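Local atomic coordinates of transcriptional regulator AcuR (Rhodobacter sphaeroides 2.4.1, PDB entry 3BRU), a protein that represses transcription of its own operon as a TetR-family DNA-binding regulator, probably by binding two operator sequences in the promoter. Residues L105-L110 with A160-E165; H42-G47 with G127-N132. All coordinates share one frame; numbering follows the deposited sequence.

Interaction 1: L105-L110 with A160-E165; sequences LARLRL and AQLFRE
Arg107 NH1 and Glu165 OE1 form a salt bridge, 3.1 Å long, beside the apolar contacts of this helix pair. The N-H points well off the acceptor, at 126°, so the hydrogen bond within the ion pair is weak. The carboxylate oxygen meets the guanidinium at its edge, near its plane, while the two planar groups stand 75° apart; the charges pair through one oxygen and one nitrogen, not as a two-pronged match. The stronger polar hold on the arginine is local: NH2 donates to the carbonyl oxygen of Leu102, which helps fix where the guanidinium lies. Arg107 is extended from CG to NE, and its aliphatic portion also packs, CD standing 3.9 Å from Leu162 CD1.

Leu162 is the wedge of the contact. Its chi1 sets CG anti to the backbone N; beyond it the two methyls meet different partners: CD1 lies against Arg107, and CD2 is 4.1 Å from Leu108 CB. An alanine here would probably open a gap between the helices, leaving Leu108 CB and Arg107 CD without the methyls they rest on. Next to it, the Phe163 ring is met at its edge by two leucines. Leu108 CD2 reaches CE1 of Phe163 at 3.9 Å, and Leu105 CD2 comes to 4.3 Å from the same ring carbon. Phe216 also touches both leucines, and Pro178 touches Phe163.

The segment axes approach to 10.1 Å and run at 144°, roughly antiparallel. The contact thus packs helix 104-120 against helix 143-167 within the all-helical C-terminal domain of a TetR-family regulator.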
loop_
_atom_site.group_PDB
_atom_site.type_symbol
_atom_site.label_atom_id
_atom_site.label_comp_id
_atom_site.label_asym_id
_atom_site.label_seq_id
_atom_site.Cartn_x
_atom_site.Cartn_y
_atom_site.Cartn_z
ATOM N N LEU A 105 2.768 -17.540 -17.941
ATOM C CA LEU A 105 3.477 -17.070 -16.743
ATOM C C LEU A 105 4.674 -16.208 -17.062
ATOM O O LEU A 105 4.995 -15.313 -16.303
ATOM C CB LEU A 105 3.856 -18.221 -15.831
ATOM C CG LEU A 105 2.642 -18.910 -15.172
ATOM C CD1 LEU A 105 3.134 -20.102 -14.402
ATOM C CD2 LEU A 105 1.771 -17.968 -14.274
ATOM N N ALA A 106 5.319 -16.473 -18.202
ATOM C CA ALA A 106 6.374 -15.591 -18.682
ATOM C C ALA A 106 5.913 -14.174 -19.028
ATOM O O ALA A 106 6.701 -13.238 -18.878
ATOM C CB ALA A 106 7.178 -16.221 -19.836
ATOM N N ARG A 107 4.665 -14.012 -19.488
ATOM C CA ARG A 107 4.070 -12.688 -19.681
ATOM C C ARG A 107 3.898 -11.927 -18.366
ATOM O O ARG A 107 3.981 -10.700 -18.342
ATOM C CB ARG A 107 2.695 -12.770 -20.331
ATOM C CG ARG A 107 2.682 -13.319 -21.708
ATOM C CD ARG A 107 1.288 -13.667 -22.050
ATOM N NE ARG A 107 1.299 -14.614 -23.137
ATOM C CZ ARG A 107 0.217 -15.252 -23.580
ATOM N NH1 ARG A 107 -0.964 -15.026 -23.019
ATOM N NH2 ARG A 107 0.319 -16.106 -24.596
ATOM N N LEU A 108 3.613 -12.651 -17.292
ATOM C CA LEU A 108 3.478 -12.019 -15.986
ATOM C C LEU A 108 4.847 -11.548 -15.470
ATOM O O LEU A 108 4.956 -10.486 -14.912
ATOM C CB LEU A 108 2.758 -12.941 -14.984
ATOM C CG LEU A 108 2.537 -12.294 -13.597
ATOM C CD1 LEU A 108 1.546 -11.118 -13.650
ATOM C CD2 LEU A 108 2.136 -13.319 -12.501
ATOM N N ARG A 109 5.876 -12.360 -15.665
ATOM C CA ARG A 109 7.252 -12.008 -15.293
ATOM C C ARG A 109 7.782 -10.849 -16.130
ATOM O O ARG A 109 8.488 -10.005 -15.602
ATOM C CB ARG A 109 8.178 -13.214 -15.416
ATOM C CG ARG A 109 7.872 -14.287 -14.360
ATOM C CD ARG A 109 8.875 -15.470 -14.392
ATOM N NE ARG A 109 8.292 -16.696 -14.973
ATOM C CZ ARG A 109 8.553 -17.189 -16.194
ATOM N NH1 ARG A 109 7.959 -18.315 -16.598
ATOM N NH2 ARG A 109 9.403 -16.571 -17.029
ATOM N N LEU A 110 7.412 -10.793 -17.418
ATOM C CA LEU A 110 7.752 -9.642 -18.263
ATOM C C LEU A 110 7.155 -8.325 -17.739
ATOM O O LEU A 110 7.856 -7.340 -17.639
ATOM C CB LEU A 110 7.380 -9.881 -19.733
ATOM C CG LEU A 110 7.666 -8.703 -20.679
ATOM C CD1 LEU A 110 9.192 -8.393 -20.853
ATOM C CD2 LEU A 110 7.052 -8.967 -22.008
ATOM N N ALA A 160 -6.562 -12.618 -14.116
ATOM C CA ALA A 160 -7.280 -13.888 -13.989
ATOM C C ALA A 160 -7.392 -14.582 -15.337
ATOM O O ALA A 160 -7.234 -15.790 -15.429
ATOM C CB ALA A 160 -8.635 -13.674 -13.401
ATOM N N GLN A 161 -7.639 -13.815 -16.386
ATOM C CA GLN A 161 -7.700 -14.379 -17.738
ATOM C C GLN A 161 -6.330 -14.976 -18.108
ATOM O O GLN A 161 -6.263 -16.078 -18.625
ATOM C CB GLN A 161 -8.154 -13.334 -18.737
ATOM C CG GLN A 161 -8.329 -13.847 -20.156
ATOM C CD GLN A 161 -8.237 -12.713 -21.194
ATOM O OE1 GLN A 161 -8.225 -11.514 -20.844
ATOM N NE2 GLN A 161 -8.165 -13.087 -22.478
ATOM N N LEU A 162 -5.248 -14.266 -17.767
ATOM C CA LEU A 162 -3.889 -14.773 -17.914
ATOM C C LEU A 162 -3.713 -16.104 -17.186
ATOM O O LEU A 162 -3.205 -17.078 -17.779
ATOM C CB LEU A 162 -2.879 -13.756 -17.385
ATOM C CG LEU A 162 -1.402 -14.030 -17.671
ATOM C CD1 LEU A 162 -1.242 -14.452 -19.124
ATOM C CD2 LEU A 162 -0.547 -12.782 -17.418
ATOM N N PHE A 163 -4.142 -16.126 -15.913
ATOM C CA PHE A 163 -4.119 -17.334 -15.095
ATOM C C PHE A 163 -4.989 -18.476 -15.658
ATOM O O PHE A 163 -4.592 -19.625 -15.542
ATOM C CB PHE A 163 -4.460 -17.066 -13.609
ATOM C CG PHE A 163 -3.457 -16.194 -12.885
ATOM C CD1 PHE A 163 -2.096 -16.241 -13.192
ATOM C CD2 PHE A 163 -3.866 -15.336 -11.861
ATOM C CE1 PHE A 163 -1.165 -15.408 -12.506
ATOM C CE2 PHE A 163 -2.945 -14.531 -11.171
ATOM C CZ PHE A 163 -1.592 -14.561 -11.497
ATOM N N ARG A 164 -6.162 -18.186 -16.228
ATOM C CA ARG A 164 -6.949 -19.238 -16.897
ATOM C C ARG A 164 -6.206 -19.840 -18.079
ATOM O O ARG A 164 -6.274 -21.038 -18.301
ATOM C CB ARG A 164 -8.318 -18.746 -17.350
ATOM C CG ARG A 164 -9.340 -18.779 -16.265
ATOM C CD ARG A 164 -10.769 -18.551 -16.782
ATOM N NE ARG A 164 -10.896 -17.204 -17.340
ATOM C CZ ARG A 164 -11.106 -16.096 -16.630
ATOM N NH1 ARG A 164 -11.267 -16.169 -15.295
ATOM N NH2 ARG A 164 -11.152 -14.924 -17.272
ATOM N N GLU A 165 -5.490 -19.019 -18.837
ATOM C CA GLU A 165 -4.640 -19.535 -19.907
ATOM C C GLU A 165 -3.437 -20.325 -19.392
ATOM O O GLU A 165 -3.019 -21.294 -20.029
ATOM C CB GLU A 165 -4.180 -18.406 -20.810
ATOM C CG GLU A 165 -5.333 -17.694 -21.461
ATOM C CD GLU A 165 -4.945 -16.333 -22.046
ATOM O OE1 GLU A 165 -3.722 -16.005 -22.073
ATOM O OE2 GLU A 165 -5.870 -15.591 -22.488
#

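Interaction 2: H42-G47 with G127-N132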
loop_
_atom_site.group_PDB
_atom_site.type_symbol
_atom_site.label_atom_id
_atom_site.label_comp_id
_atom_site.label_asym_id
_atom_site.label_seq_id
_atom_site.Cartn_x
_atom_site.Cartn_y
_atom_site.Cartn_z
ATOM N N HIS A 42 3.496 14.360 -10.164
ATOM C CA HIS A 42 3.451 14.841 -8.787
ATOM C C HIS A 42 2.677 13.905 -7.883
ATOM O O HIS A 42 3.081 13.685 -6.760
ATOM C CB HIS A 42 2.858 16.250 -8.701
ATOM C CG HIS A 42 3.802 17.332 -9.113
ATOM N ND1 HIS A 42 4.318 18.251 -8.221
ATOM C CD2 HIS A 42 4.352 17.624 -10.315
ATOM C CE1 HIS A 42 5.137 19.068 -8.859
ATOM N NE2 HIS A 42 5.159 18.721 -10.137
ATOM N N LEU A 43 1.577 13.338 -8.375
ATOM C CA LEU A 43 0.805 12.362 -7.581
ATOM C C LEU A 43 1.340 10.933 -7.498
ATOM O O LEU A 43 0.948 10.174 -6.573
ATOM C CB LEU A 43 -0.634 12.289 -8.051
ATOM C CG LEU A 43 -1.598 13.314 -7.477
ATOM C CD1 LEU A 43 -1.179 14.739 -7.848
ATOM C CD2 LEU A 43 -2.991 12.974 -8.031
ATOM N N THR A 44 2.199 10.551 -8.441
ATOM C CA THR A 44 2.928 9.270 -8.331
ATOM C C THR A 44 4.139 9.411 -7.373
ATOM O O THR A 44 4.611 8.440 -6.807
ATOM C CB THR A 44 3.366 8.710 -9.727
ATOM O OG1 THR A 44 4.225 9.644 -10.377
ATOM C CG2 THR A 44 2.143 8.482 -10.627
ATOM N N GLU A 45 4.619 10.635 -7.196
ATOM C CA GLU A 45 5.777 10.897 -6.366
ATOM C C GLU A 45 5.349 11.232 -4.935
ATOM O O GLU A 45 5.941 10.742 -3.967
ATOM C CB GLU A 45 6.601 12.028 -6.980
ATOM C CG GLU A 45 7.858 12.351 -6.202
ATOM C CD GLU A 45 9.025 12.819 -7.076
ATOM O OE1 GLU A 45 8.801 13.114 -8.303
ATOM O OE2 GLU A 45 10.169 12.886 -6.520
ATOM N N LYS A 46 4.327 12.073 -4.805
ATOM C CA LYS A 46 3.794 12.481 -3.502
ATOM C C LYS A 46 2.412 11.837 -3.349
ATOM O O LYS A 46 2.306 10.626 -3.211
ATOM C CB LYS A 46 3.758 14.004 -3.363
ATOM C CG LYS A 46 5.107 14.607 -3.569
ATOM C CD LYS A 46 5.330 15.869 -2.784
ATOM C CE LYS A 46 4.923 17.096 -3.581
ATOM N NZ LYS A 46 5.008 18.302 -2.714
ATOM N N GLY A 47 1.358 12.609 -3.404
ATOM C CA GLY A 47 0.035 12.042 -3.469
ATOM C C GLY A 47 -0.899 13.217 -3.627
ATOM O O GLY A 47 -0.453 14.375 -3.718
ATOM N N GLY A 127 5.700 5.807 -7.695
ATOM C CA GLY A 127 4.983 4.561 -7.554
ATOM C C GLY A 127 3.761 4.495 -8.430
ATOM O O GLY A 127 3.688 5.122 -9.502
ATOM N N CYS A 128 2.788 3.721 -7.957
ATOM C CA CYS A 128 1.543 3.561 -8.653
ATOM C C CYS A 128 0.605 4.692 -8.217
ATOM O O CYS A 128 0.430 4.933 -7.024
ATOM C CB CYS A 128 0.949 2.190 -8.345
ATOM S SG CYS A 128 -0.555 1.929 -9.271
ATOM N N LEU A 129 0.011 5.381 -9.181
ATOM C CA LEU A 129 -0.986 6.410 -8.882
ATOM C C LEU A 129 -2.180 5.843 -8.102
ATOM O O LEU A 129 -2.677 6.457 -7.164
ATOM C CB LEU A 129 -1.489 7.076 -10.175
ATOM C CG LEU A 129 -2.606 8.074 -9.902
ATOM C CD1 LEU A 129 -2.000 9.311 -9.301
ATOM C CD2 LEU A 129 -3.379 8.425 -11.133
ATOM N N VAL A 130 -2.634 4.667 -8.523
ATOM C CA VAL A 130 -3.790 4.024 -7.946
ATOM C C VAL A 130 -3.544 3.550 -6.519
ATOM O O VAL A 130 -4.435 3.598 -5.650
ATOM C CB VAL A 130 -4.287 2.892 -8.889
ATOM C CG1 VAL A 130 -5.318 1.981 -8.196
ATOM C CG2 VAL A 130 -4.849 3.517 -10.169
ATOM N N GLY A 131 -2.329 3.091 -6.273
ATOM C CA GLY A 131 -1.931 2.698 -4.927
ATOM C C GLY A 131 -1.779 3.912 -4.050
ATOM O O GLY A 131 -2.261 3.902 -2.903
ATOM N N ASN A 132 -1.098 4.949 -4.554
ATOM C CA ASN A 132 -0.966 6.201 -3.768
ATOM C C ASN A 132 -2.318 6.759 -3.359
ATOM O O ASN A 132 -2.503 7.114 -2.200
ATOM C CB ASN A 132 -0.219 7.310 -4.507
ATOM C CG ASN A 132 1.261 7.011 -4.725
ATOM O OD1 ASN A 132 1.785 5.921 -4.401
ATOM N ND2 ASN A 132 1.957 7.997 -5.283
#
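Asn132 and Gly127 both donate to backbone carbonyls of Leu43 and Thr44, and these hydrogen bonds carry the polar side of the contact. Asn132 ND2 gives its sounder bond to Leu43 O, at 2.7 Å and 157°, with the acceptor close to the plane of the asparagine amide. A second, weak bond runs from ND2 to Thr44 O at 3.1 Å. That oxygen also takes the backbone N-H of Gly127, its N 3.0 Å from Thr44 O and the bond nearly straight at 173°, from above the carbonyl plane. Two donors thus grip Thr44 O, and the asparagine amide bridges successive carbonyls. Its OD1 receives a weak hydrogen bond from Lys197.

The apolar contacts centre on Leu129, the first residue of its helix. Leu129 CD1 lies 3.5 Å from Leu43 CB. Thr44 CG2 packs 3.9 Å from Leu129 CB, while the threonine hydroxyl bonds back to Leu40 O in its own helix.

Cys128, at the N-cap of helix 129-135, weakly accepts from Gly131 N through SG, a capping bond.

The contact joins the helix-turn-helix domain to the C-terminal domain. Helix 74-97 lies beside it, Leu81 touching Leu43 and Tyr85 touching Leu129, and the second subunit approaches through its Gln135, which packs on Asn132.

Overall arrangement
The two interactions differ in place and chemistry within one helical chain. Interaction 1 is a buried contact within the C-terminal domain, where side chains of two long helices pack together and one salt bridge supplies the polar element. Interaction 2 is partly buried and joins two domains; backbone carbonyls of segment 42-47 are its main acceptors, with less apolar packing. They share no helix. The centres of interaction 1 and interaction 2 lie about 25 Å apart. Their segments alternate along the chain, and helix 129-135 follows helix 104-120 and precedes helix 143-167. Only interaction 2 has the second subunit close by; no other chain of the assembly touches interaction 1.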